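Local coordinates for protein phosphoribosylaminoimidazole carboxylase, ATPase subunit (PDB 3AW8) that probably catalyses the ATP-dependent carboxylation of 5-aminoimidazole ribonucleotide with bicarbonate to N5-carboxyaminoimidazole ribonucleotide, a step of de novo purine synthesis, at residues 11-16 with 277-282; 60-65 with 284-289; 99-104 with 170-175. One frame throughout, in Å; residues are numbered along the deposited sequence.

Contact 1: 11-16 with 277-282; sequences GRMLAL and SQFENH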
loop_
_atom_site.group_PDB
_atom_site.type_symbol
_atom_site.label_atom_id
_atom_site.label_comp_id
_atom_site.label_asym_id
_atom_site.label_seq_id
_atom_site.Cartn_x
_atom_site.Cartn_y
_atom_site.Cartn_z
ATOM N N GLY A 11 6.022 -9.453 8.718
ATOM C CA GLY A 11 7.242 -8.899 8.143
ATOM C C GLY A 11 7.022 -8.518 6.685
ATOM O O GLY A 11 7.531 -7.504 6.189
ATOM N N ARG A 12 6.253 -9.344 5.986
ATOM C CA ARG A 12 5.928 -9.084 4.587
ATOM C C ARG A 12 5.230 -7.734 4.500
ATOM O O ARG A 12 5.514 -6.928 3.620
ATOM C CB ARG A 12 5.005 -10.187 4.056
ATOM C CG ARG A 12 4.497 -10.012 2.636
ATOM C CD ARG A 12 3.380 -11.036 2.388
ATOM N NE ARG A 12 2.738 -10.912 1.085
ATOM C CZ ARG A 12 3.167 -11.490 -0.034
ATOM N NH1 ARG A 12 4.251 -12.254 -0.028
ATOM N NH2 ARG A 12 2.512 -11.287 -1.171
ATOM N N MET A 13 4.321 -7.474 5.425
ATOM C CA MET A 13 3.603 -6.212 5.384
ATOM C C MET A 13 4.430 -5.016 5.825
ATOM O O MET A 13 4.232 -3.921 5.303
ATOM C CB MET A 13 2.285 -6.337 6.142
ATOM C CG MET A 13 1.331 -7.266 5.384
ATOM S SD MET A 13 -0.333 -7.326 6.024
ATOM C CE MET A 13 -0.147 -8.603 7.318
ATOM N N LEU A 14 5.368 -5.217 6.752
ATOM C CA LEU A 14 6.265 -4.130 7.161
ATOM C C LEU A 14 7.061 -3.688 5.921
ATOM O O LEU A 14 7.173 -2.492 5.618
ATOM C CB LEU A 14 7.242 -4.601 8.239
ATOM C CG LEU A 14 6.662 -4.690 9.652
ATOM C CD1 LEU A 14 7.556 -5.532 10.564
ATOM C CD2 LEU A 14 6.494 -3.273 10.185
ATOM N N ALA A 15 7.597 -4.658 5.187
ATOM C CA ALA A 15 8.372 -4.328 3.998
ATOM C C ALA A 15 7.534 -3.592 2.947
ATOM O O ALA A 15 7.988 -2.593 2.382
ATOM C CB ALA A 15 8.996 -5.597 3.401
ATOM N N LEU A 16 6.319 -4.074 2.686
ATOM C CA LEU A 16 5.451 -3.423 1.691
ATOM C C LEU A 16 5.132 -2.001 2.110
ATOM O O LEU A 16 5.023 -1.114 1.269
ATOM C CB LEU A 16 4.148 -4.206 1.490
ATOM C CG LEU A 16 4.344 -5.607 0.877
ATOM C CD1 LEU A 16 3.016 -6.367 0.852
ATOM C CD2 LEU A 16 4.918 -5.480 -0.519
ATOM N N SER A 277 -0.931 3.297 8.393
ATOM C CA SER A 277 -0.995 1.908 8.813
ATOM C C SER A 277 -0.079 1.680 10.005
ATOM O O SER A 277 0.877 2.436 10.254
ATOM C CB SER A 277 -0.594 0.972 7.667
ATOM O OG SER A 277 0.814 0.840 7.576
ATOM N N GLN A 278 -0.389 0.635 10.754
ATOM C CA GLN A 278 0.409 0.294 11.898
ATOM C C GLN A 278 1.818 -0.060 11.383
ATOM O O GLN A 278 2.820 0.222 12.041
ATOM C CB GLN A 278 -0.225 -0.889 12.626
ATOM C CG GLN A 278 -0.163 -2.201 11.862
ATOM C CD GLN A 278 -0.664 -3.360 12.693
ATOM O OE1 GLN A 278 -0.537 -3.348 13.922
ATOM N NE2 GLN A 278 -1.221 -4.373 12.040
ATOM N N PHE A 279 1.894 -0.664 10.200
ATOM C CA PHE A 279 3.190 -1.039 9.648
ATOM C C PHE A 279 4.029 0.192 9.332
ATOM O O PHE A 279 5.210 0.235 9.652
ATOM C CB PHE A 279 3.012 -1.909 8.391
ATOM C CG PHE A 279 2.206 -3.146 8.635
ATOM C CD1 PHE A 279 2.700 -4.160 9.436
ATOM C CD2 PHE A 279 0.921 -3.269 8.116
ATOM C CE1 PHE A 279 1.924 -5.282 9.723
ATOM C CE2 PHE A 279 0.133 -4.387 8.398
ATOM C CZ PHE A 279 0.634 -5.391 9.201
ATOM N N GLU A 280 3.434 1.195 8.698
ATOM C CA GLU A 280 4.204 2.386 8.398
ATOM C C GLU A 280 4.619 3.090 9.697
ATOM O O GLU A 280 5.758 3.541 9.832
ATOM C CB GLU A 280 3.415 3.353 7.512
ATOM C CG GLU A 280 4.221 4.621 7.207
ATOM C CD GLU A 280 3.508 5.623 6.316
ATOM O OE1 GLU A 280 3.895 6.810 6.362
ATOM O OE2 GLU A 280 2.583 5.238 5.566
ATOM N N ASN A 281 3.703 3.175 10.657
ATOM C CA ASN A 281 4.013 3.830 11.923
ATOM C C ASN A 281 5.112 3.125 12.708
ATOM O O ASN A 281 5.960 3.780 13.329
ATOM C CB ASN A 281 2.752 3.957 12.782
ATOM C CG ASN A 281 2.254 5.389 12.868
ATOM O OD1 ASN A 281 1.106 5.640 13.236
ATOM N ND2 ASN A 281 3.121 6.336 12.534
ATOM N N HIS A 282 5.102 1.796 12.681
ATOM C CA HIS A 282 6.120 1.042 13.386
ATOM C C HIS A 282 7.456 1.443 12.797
ATOM O O HIS A 282 8.418 1.693 13.519
ATOM C CB HIS A 282 5.922 -0.458 13.203
ATOM C CG HIS A 282 6.952 -1.289 13.905
ATOM N ND1 HIS A 282 6.899 -1.556 15.256
ATOM C CD2 HIS A 282 8.074 -1.894 13.447
ATOM C CE1 HIS A 282 7.941 -2.290 15.599
ATOM N NE2 HIS A 282 8.671 -2.509 14.521
#

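Contact 2: 60-65 with 284-289; sequences LALVTY and RAVLGL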
loop_
_atom_site.group_PDB
_atom_site.type_symbol
_atom_site.label_atom_id
_atom_site.label_comp_id
_atom_site.label_asym_id
_atom_site.label_seq_id
_atom_site.Cartn_x
_atom_site.Cartn_y
_atom_site.Cartn_z
ATOM N N LEU A 60 23.233 -3.842 8.569
ATOM C CA LEU A 60 21.937 -3.354 8.998
ATOM C C LEU A 60 22.029 -2.031 9.741
ATOM O O LEU A 60 22.972 -1.777 10.491
ATOM C CB LEU A 60 21.243 -4.393 9.878
ATOM C CG LEU A 60 20.887 -5.697 9.162
ATOM C CD1 LEU A 60 20.316 -6.708 10.161
ATOM C CD2 LEU A 60 19.894 -5.397 8.041
ATOM N N ALA A 61 21.043 -1.178 9.516
ATOM C CA ALA A 61 21.007 0.105 10.184
ATOM C C ALA A 61 20.418 -0.134 11.564
ATOM O O ALA A 61 20.875 0.435 12.551
ATOM C CB ALA A 61 20.154 1.069 9.406
ATOM N N LEU A 62 19.400 -0.991 11.620
ATOM C CA LEU A 62 18.727 -1.329 12.872
ATOM C C LEU A 62 18.029 -2.681 12.707
ATOM O O LEU A 62 17.910 -3.194 11.595
ATOM C CB LEU A 62 17.706 -0.243 13.246
ATOM C CG LEU A 62 16.429 -0.067 12.407
ATOM C CD1 LEU A 62 15.334 -0.999 12.923
ATOM C CD2 LEU A 62 15.948 1.377 12.498
ATOM N N VAL A 63 17.577 -3.259 13.816
ATOM C CA VAL A 63 16.907 -4.545 13.785
ATOM C C VAL A 63 15.650 -4.528 14.628
ATOM O O VAL A 63 15.663 -4.053 15.764
ATOM C CB VAL A 63 17.824 -5.664 14.306
ATOM C CG1 VAL A 63 17.044 -6.967 14.415
ATOM C CG2 VAL A 63 19.013 -5.836 13.369
ATOM N N THR A 64 14.563 -5.045 14.063
ATOM C CA THR A 64 13.282 -5.123 14.756
ATOM C C THR A 64 12.788 -6.562 14.542
ATOM O O THR A 64 13.440 -7.341 13.850
ATOM C CB THR A 64 12.289 -4.074 14.176
ATOM O OG1 THR A 64 11.069 -4.084 14.928
ATOM C CG2 THR A 64 12.003 -4.362 12.699
ATOM N N TYR A 65 11.661 -6.937 15.136
ATOM C CA TYR A 65 11.167 -8.307 14.967
ATOM C C TYR A 65 9.655 -8.386 14.769
ATOM O O TYR A 65 8.927 -7.496 15.199
ATOM C CB TYR A 65 11.578 -9.162 16.172
ATOM C CG TYR A 65 11.482 -8.427 17.487
ATOM C CD1 TYR A 65 12.536 -7.635 17.948
ATOM C CD2 TYR A 65 10.320 -8.478 18.246
ATOM C CE1 TYR A 65 12.427 -6.907 19.135
ATOM C CE2 TYR A 65 10.199 -7.754 19.436
ATOM C CZ TYR A 65 11.254 -6.972 19.872
ATOM O OH TYR A 65 11.120 -6.260 21.039
ATOM N N ARG A 284 8.155 4.217 11.089
ATOM C CA ARG A 284 8.460 5.607 11.399
ATOM C C ARG A 284 9.013 5.712 12.818
ATOM O O ARG A 284 9.995 6.422 13.062
ATOM C CB ARG A 284 7.207 6.478 11.212
ATOM C CG ARG A 284 6.857 6.652 9.737
ATOM C CD ARG A 284 5.420 7.090 9.470
ATOM N NE ARG A 284 5.228 8.528 9.620
ATOM C CZ ARG A 284 4.278 9.231 9.009
ATOM N NH1 ARG A 284 3.418 8.643 8.187
ATOM N NH2 ARG A 284 4.181 10.531 9.231
ATOM N N ALA A 285 8.401 4.974 13.738
ATOM C CA ALA A 285 8.839 4.969 15.124
ATOM C C ALA A 285 10.291 4.530 15.268
ATOM O O ALA A 285 11.133 5.310 15.704
ATOM C CB ALA A 285 7.952 4.062 15.950
ATOM N N VAL A 286 10.594 3.291 14.894
ATOM C CA VAL A 286 11.953 2.778 15.041
ATOM C C VAL A 286 12.983 3.557 14.241
ATOM O O VAL A 286 14.189 3.416 14.462
ATOM C CB VAL A 286 12.052 1.282 14.633
ATOM C CG1 VAL A 286 10.994 0.470 15.370
ATOM C CG2 VAL A 286 11.917 1.131 13.121
ATOM N N LEU A 287 12.513 4.383 13.314
ATOM C CA LEU A 287 13.422 5.155 12.471
ATOM C C LEU A 287 13.671 6.552 13.021
ATOM O O LEU A 287 14.599 7.234 12.597
ATOM C CB LEU A 287 12.863 5.232 11.042
ATOM C CG LEU A 287 13.751 4.743 9.888
ATOM C CD1 LEU A 287 14.669 3.632 10.345
ATOM C CD2 LEU A 287 12.863 4.272 8.743
ATOM N N GLY A 288 12.850 6.968 13.979
ATOM C CA GLY A 288 13.010 8.284 14.567
ATOM C C GLY A 288 12.334 9.359 13.744
ATOM O O GLY A 288 12.646 10.538 13.870
ATOM N N LEU A 289 11.410 8.956 12.884
ATOM C CA LEU A 289 10.688 9.908 12.056
ATOM C C LEU A 289 9.389 10.281 12.749
ATOM O O LEU A 289 8.919 9.564 13.630
ATOM C CB LEU A 289 10.372 9.292 10.696
ATOM C CG LEU A 289 11.566 8.962 9.808
ATOM C CD1 LEU A 289 11.133 8.023 8.692
ATOM C CD2 LEU A 289 12.145 10.242 9.241
#

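Contact 3: 99-104 with 170-175; sequences REKTFF and ILEGFV. With AMP (adenosine monophosphate), chain C.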
loop_
_atom_site.group_PDB
_atom_site.type_symbol
_atom_site.label_atom_id
_atom_site.label_comp_id
_atom_site.label_asym_id
_atom_site.label_seq_id
_atom_site.Cartn_x
_atom_site.Cartn_y
_atom_site.Cartn_z
ATOM N N ARG A 99 5.031 -13.076 34.085
ATOM C CA ARG A 99 5.848 -11.874 33.991
ATOM C C ARG A 99 5.033 -10.763 33.337
ATOM O O ARG A 99 5.227 -9.583 33.623
ATOM C CB ARG A 99 7.113 -12.177 33.173
ATOM C CG ARG A 99 8.022 -10.987 32.876
ATOM C CD ARG A 99 8.711 -10.459 34.111
ATOM N NE ARG A 99 9.697 -9.434 33.772
ATOM C CZ ARG A 99 10.822 -9.667 33.097
ATOM N NH1 ARG A 99 11.114 -10.897 32.687
ATOM N NH2 ARG A 99 11.655 -8.668 32.827
ATOM N N GLU A 100 4.101 -11.156 32.473
ATOM C CA GLU A 100 3.248 -10.208 31.758
ATOM C C GLU A 100 2.229 -9.569 32.704
ATOM O O GLU A 100 2.130 -8.340 32.800
ATOM C CB GLU A 100 2.521 -10.934 30.624
ATOM C CG GLU A 100 2.152 -10.068 29.441
ATOM C CD GLU A 100 1.488 -10.867 28.332
ATOM O OE1 GLU A 100 1.371 -10.351 27.199
ATOM O OE2 GLU A 100 1.078 -12.015 28.601
ATOM N N LYS A 101 1.478 -10.419 33.398
ATOM C CA LYS A 101 0.463 -9.968 34.342
ATOM C C LYS A 101 1.043 -9.125 35.483
ATOM O O LYS A 101 0.506 -8.065 35.812
ATOM C CB LYS A 101 -0.278 -11.173 34.928
ATOM C CG LYS A 101 -1.675 -11.416 34.372
ATOM C CD LYS A 101 -1.652 -11.876 32.931
ATOM C CE LYS A 101 -2.944 -12.607 32.564
ATOM N NZ LYS A 101 -4.172 -11.785 32.775
ATOM N N THR A 102 2.130 -9.592 36.091
ATOM C CA THR A 102 2.740 -8.855 37.195
ATOM C C THR A 102 3.174 -7.478 36.727
ATOM O O THR A 102 2.953 -6.484 37.419
ATOM C CB THR A 102 3.979 -9.573 37.777
ATOM O OG1 THR A 102 5.059 -9.510 36.838
ATOM C CG2 THR A 102 3.661 -11.026 38.087
ATOM N N PHE A 103 3.791 -7.424 35.548
ATOM C CA PHE A 103 4.256 -6.159 34.984
ATOM C C PHE A 103 3.128 -5.126 34.874
ATOM O O PHE A 103 3.263 -3.995 35.347
ATOM C CB PHE A 103 4.898 -6.403 33.613
ATOM C CG PHE A 103 5.210 -5.143 32.849
ATOM C CD1 PHE A 103 4.297 -4.625 31.932
ATOM C CD2 PHE A 103 6.412 -4.475 33.042
ATOM C CE1 PHE A 103 4.579 -3.460 31.217
ATOM C CE2 PHE A 103 6.702 -3.309 32.332
ATOM C CZ PHE A 103 5.783 -2.802 31.418
ATOM N N PHE A 104 2.018 -5.512 34.251
ATOM C CA PHE A 104 0.894 -4.593 34.111
ATOM C C PHE A 104 0.226 -4.370 35.459
ATOM O O PHE A 104 -0.218 -3.261 35.765
ATOM C CB PHE A 104 -0.126 -5.122 33.088
ATOM C CG PHE A 104 0.180 -4.724 31.673
ATOM C CD1 PHE A 104 1.230 -5.315 30.979
ATOM C CD2 PHE A 104 -0.540 -3.711 31.055
ATOM C CE1 PHE A 104 1.561 -4.901 29.693
ATOM C CE2 PHE A 104 -0.217 -3.289 29.767
ATOM C CZ PHE A 104 0.838 -3.886 29.085
ATOM N N ILE A 170 0.214 -20.969 35.102
ATOM C CA ILE A 170 -0.438 -19.838 35.745
ATOM C C ILE A 170 -1.943 -20.074 35.850
ATOM O O ILE A 170 -2.561 -20.634 34.941
ATOM C CB ILE A 170 -0.168 -18.532 34.963
ATOM C CG1 ILE A 170 -0.844 -17.355 35.663
ATOM C CG2 ILE A 170 -0.654 -18.673 33.533
ATOM C CD1 ILE A 170 -0.516 -16.019 35.048
ATOM N N LEU A 171 -2.523 -19.653 36.969
ATOM C CA LEU A 171 -3.952 -19.825 37.199
ATOM C C LEU A 171 -4.629 -18.468 37.048
ATOM O O LEU A 171 -4.309 -17.517 37.764
ATOM C CB LEU A 171 -4.189 -20.396 38.608
ATOM C CG LEU A 171 -5.511 -21.084 38.993
ATOM C CD1 LEU A 171 -6.645 -20.073 39.048
ATOM C CD2 LEU A 171 -5.821 -22.193 37.999
ATOM N N GLU A 172 -5.549 -18.386 36.092
ATOM C CA GLU A 172 -6.281 -17.152 35.829
ATOM C C GLU A 172 -7.762 -17.349 36.090
ATOM O O GLU A 172 -8.350 -18.349 35.676
ATOM C CB GLU A 172 -6.089 -16.696 34.375
ATOM C CG GLU A 172 -4.810 -15.909 34.103
ATOM C CD GLU A 172 -4.740 -15.372 32.675
ATOM O OE1 GLU A 172 -5.705 -14.705 32.234
ATOM O OE2 GLU A 172 -3.715 -15.609 31.997
ATOM N N GLY A 173 -8.362 -16.384 36.775
ATOM C CA GLY A 173 -9.776 -16.480 37.068
ATOM C C GLY A 173 -10.616 -16.147 35.853
ATOM O O GLY A 173 -10.585 -15.014 35.371
ATOM N N PHE A 174 -11.355 -17.136 35.352
ATOM C CA PHE A 174 -12.222 -16.945 34.190
ATOM C C PHE A 174 -12.938 -15.610 34.323
ATOM O O PHE A 174 -13.386 -15.246 35.408
ATOM C CB PHE A 174 -13.265 -18.062 34.115
ATOM C CG PHE A 174 -14.203 -17.945 32.945
ATOM C CD1 PHE A 174 -13.948 -18.634 31.759
ATOM C CD2 PHE A 174 -15.337 -17.138 33.021
ATOM C CE1 PHE A 174 -14.811 -18.521 30.663
ATOM C CE2 PHE A 174 -16.207 -17.016 31.934
ATOM C CZ PHE A 174 -15.941 -17.711 30.751
ATOM N N VAL A 175 -13.041 -14.872 33.226
ATOM C CA VAL A 175 -13.717 -13.585 33.271
ATOM C C VAL A 175 -14.839 -13.507 32.236
ATOM O O VAL A 175 -14.629 -13.762 31.049
ATOM C CB VAL A 175 -12.713 -12.417 33.062
ATOM C CG1 VAL A 175 -11.987 -12.580 31.743
ATOM C CG2 VAL A 175 -13.442 -11.084 33.118
HETATM P P AMP C . -4.606 -16.797 24.410
HETATM O O1P AMP C . -4.171 -15.913 23.296
HETATM O O2P AMP C . -4.781 -15.920 25.757
HETATM O O3P AMP C . -3.499 -17.941 24.649
HETATM O "O5'" AMP C . -6.019 -17.508 24.030
HETATM C "C5'" AMP C . -7.017 -16.485 23.858
HETATM C "C4'" AMP C . -8.414 -17.131 23.780
HETATM O "O4'" AMP C . -8.777 -17.777 25.045
HETATM C "C3'" AMP C . -9.505 -16.089 23.474
HETATM O "O3'" AMP C . -10.444 -16.611 22.525
HETATM C "C2'" AMP C . -10.152 -15.783 24.833
HETATM O "O2'" AMP C . -11.562 -15.557 24.696
HETATM C "C1'" AMP C . -9.837 -17.013 25.713
HETATM N N9 AMP C . -9.398 -16.591 27.067
HETATM C C8 AMP C . -8.110 -16.344 27.473
HETATM N N7 AMP C . -8.085 -15.993 28.726
HETATM C C5 AMP C . -9.341 -15.989 29.214
HETATM C C6 AMP C . -9.928 -15.701 30.476
HETATM N N6 AMP C . -9.139 -15.322 31.549
HETATM N N1 AMP C . -11.271 -15.803 30.609
HETATM C C2 AMP C . -12.053 -16.169 29.583
HETATM N N3 AMP C . -11.539 -16.449 28.381
HETATM C C4 AMP C . -10.209 -16.373 28.153
#

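Contact 1: 11-16 with 277-282
Phe-279 and His-282, one turn apart near the start of helix 278-287, meet Met-13 and Leu-14 of helix 9-18, the two short helical segments crossing at -72° with axes 8.5 Å apart. Ser-277 occupies the N-cap position: its OG accepts from Glu-280 N at 2.9 Å, a bond that caps the helix. Gln-278 then folds its CG over the centre of the Phe-279 ring on one face, while its NE2 bonds to His-264 O. Phe-279 carries the contact. With CG anti to its own carbonyl carbon (chi1 -57°), the ring reaches helix 9-18 and receives Met-13 CB over the face away from Gln-278, 3.6 Å from the centroid in a CH-pi contact. Met-13 bends at its last torsion, and its SD lies obliquely to the same ring, 4.6 Å from the centroid, a Met-aromatic contact; Ile-271 of helix 270-273 touches both residues. Leu-14 CD2 sits at the ring edge, in plane, 4.0 Å from Phe-279 CD1. Leu-14 CD2 also lies 3.9 Å from His-282 CD2. Both ring nitrogens of His-282 are satisfied, NE2 by Thr-64 OG1 and ND1 by Val-242 N. No hydrogen bond links the two segments, so the crossing rests on an aromatic ring held between aliphatic groups, and the buried imidazole meets the leucine methyl through CD2 while both its nitrogens are paired with other partners.

Contact 2: 60-65 with 284-289
Leu-62 places CG between its backbone N and carbonyl carbon (chi1 69°), and with chi2 at 87° both methyls are carried toward the end of helix 278-287. Val-286 has CG2 between N and carbonyl carbon, with CG1 anti to the carbonyl carbon. The two side chains run at about a right angle to each other, and the approach is methyl to methyl: Leu-62 CD1 lies 4.0 Å from Val-286 CG2. The second branch of Leu-62 works further along, its CD2 coming to 3.3 Å from the backbone carbonyl oxygen Val-286 O and to 3.4 Å from Leu-287 CD1. Leu-287 points its CB along the flank of the strand segment, yet its end turns in to reach Leu-62. A single leucine thus spans two consecutive residues, Val-286 and Leu-287, touching both side chains and the carbonyl between them, with no hydrogen bond across the segments.

Directly after these residues the helix closes. Gly-288 takes a positive phi of 84°, where a CB would run into the carbonyl oxygen of Leu-287; its N bonds to Ala-285 O at 2.9 Å, and Leu-289 N bonds to Arg-284 O at 2.9 Å. Around the contact, Leu-62 also packs on Ile-2, Val-286 on Tyr-85 and Leu-287 on Leu-23, while Arg-284 and Leu-289 touch Leu-316 of the second subunit. Strand 62-65 is one of the two outermost strands, within this chain, of the four-stranded parallel sheet in the Rossmann-like preATP-grasp domain, where it lies beside 2-5, and what it meets here is a helix C-terminus finished by a classic Schellman motif.

Contact 3: 99-104 with 170-175
Lys-101 and Glu-172 cross at about a right angle, the lysine leaving helix 97-107 and the glutamate coming from strand 169-173 to meet it. Bends at chi2 and chi4 bring the end of Lys-101 across the carboxylate: CE lies 3.2 Å from Glu-172 OE2, while NZ turns to OE1 at 3.3 Å in a salt bridge whose hydrogen bond is weak. NZ also makes a weak hydrogen bond to Phe-256 O. Glu-172 has CG anti to its carbonyl carbon (chi1 -83°) and is extended beyond it, reaching out from the strand to Lys-101. The buried carboxylate has other basic neighbours: OE2 forms a salt bridge with Lys-137 NZ, its stronger polar partner, and the side chains of Arg-97 and Glu-172 are about 4 Å apart. On the nucleotide side, Glu-172 OE1 stands 3.6 Å from N6 of AMP. Val-175 N donates to N1 of the adenine at 3.3 Å, nearly straight at 166°. Phe-174 offers a ring face to AMP C2, 3.8 Å from its CE1. Replacing Glu-172 by an alanine would probably leave Lys-101 and Lys-137 without the carboxylate they share and open a gap beside the adenine amino group. The strand belongs to the four-stranded antiparallel sheet of the ATP-grasp domain, lying between 114-117 and 134-138 and leading into the adenine-binding segment; helix 97-107 packs Lys-101 and Thr-102 on Phe-114 of strand 114-117, and Glu-100 and Phe-104 on strand 253-260.

All three contacts are formed by mostly buried residues, but their chemistry differs. Contacts 1 and 2 share helix 278-287, its first turns serving one and its C-terminal end the other; their centres are about 11 Å apart. Both join this helix to the preATP-grasp domain by apolar contacts, with an aromatic ring central to contact 1 and aliphatic side chains and a backbone carbonyl in contact 2, and both have residues touching the second subunit. Contact 3, whose centre is about 30 and 31 Å from those of contacts 1 and 2, is polar, and its segment 170-175 lines the AMP pocket, while the other two lie away from the annotated sites. Along the chain it is nested inside the loops that they close.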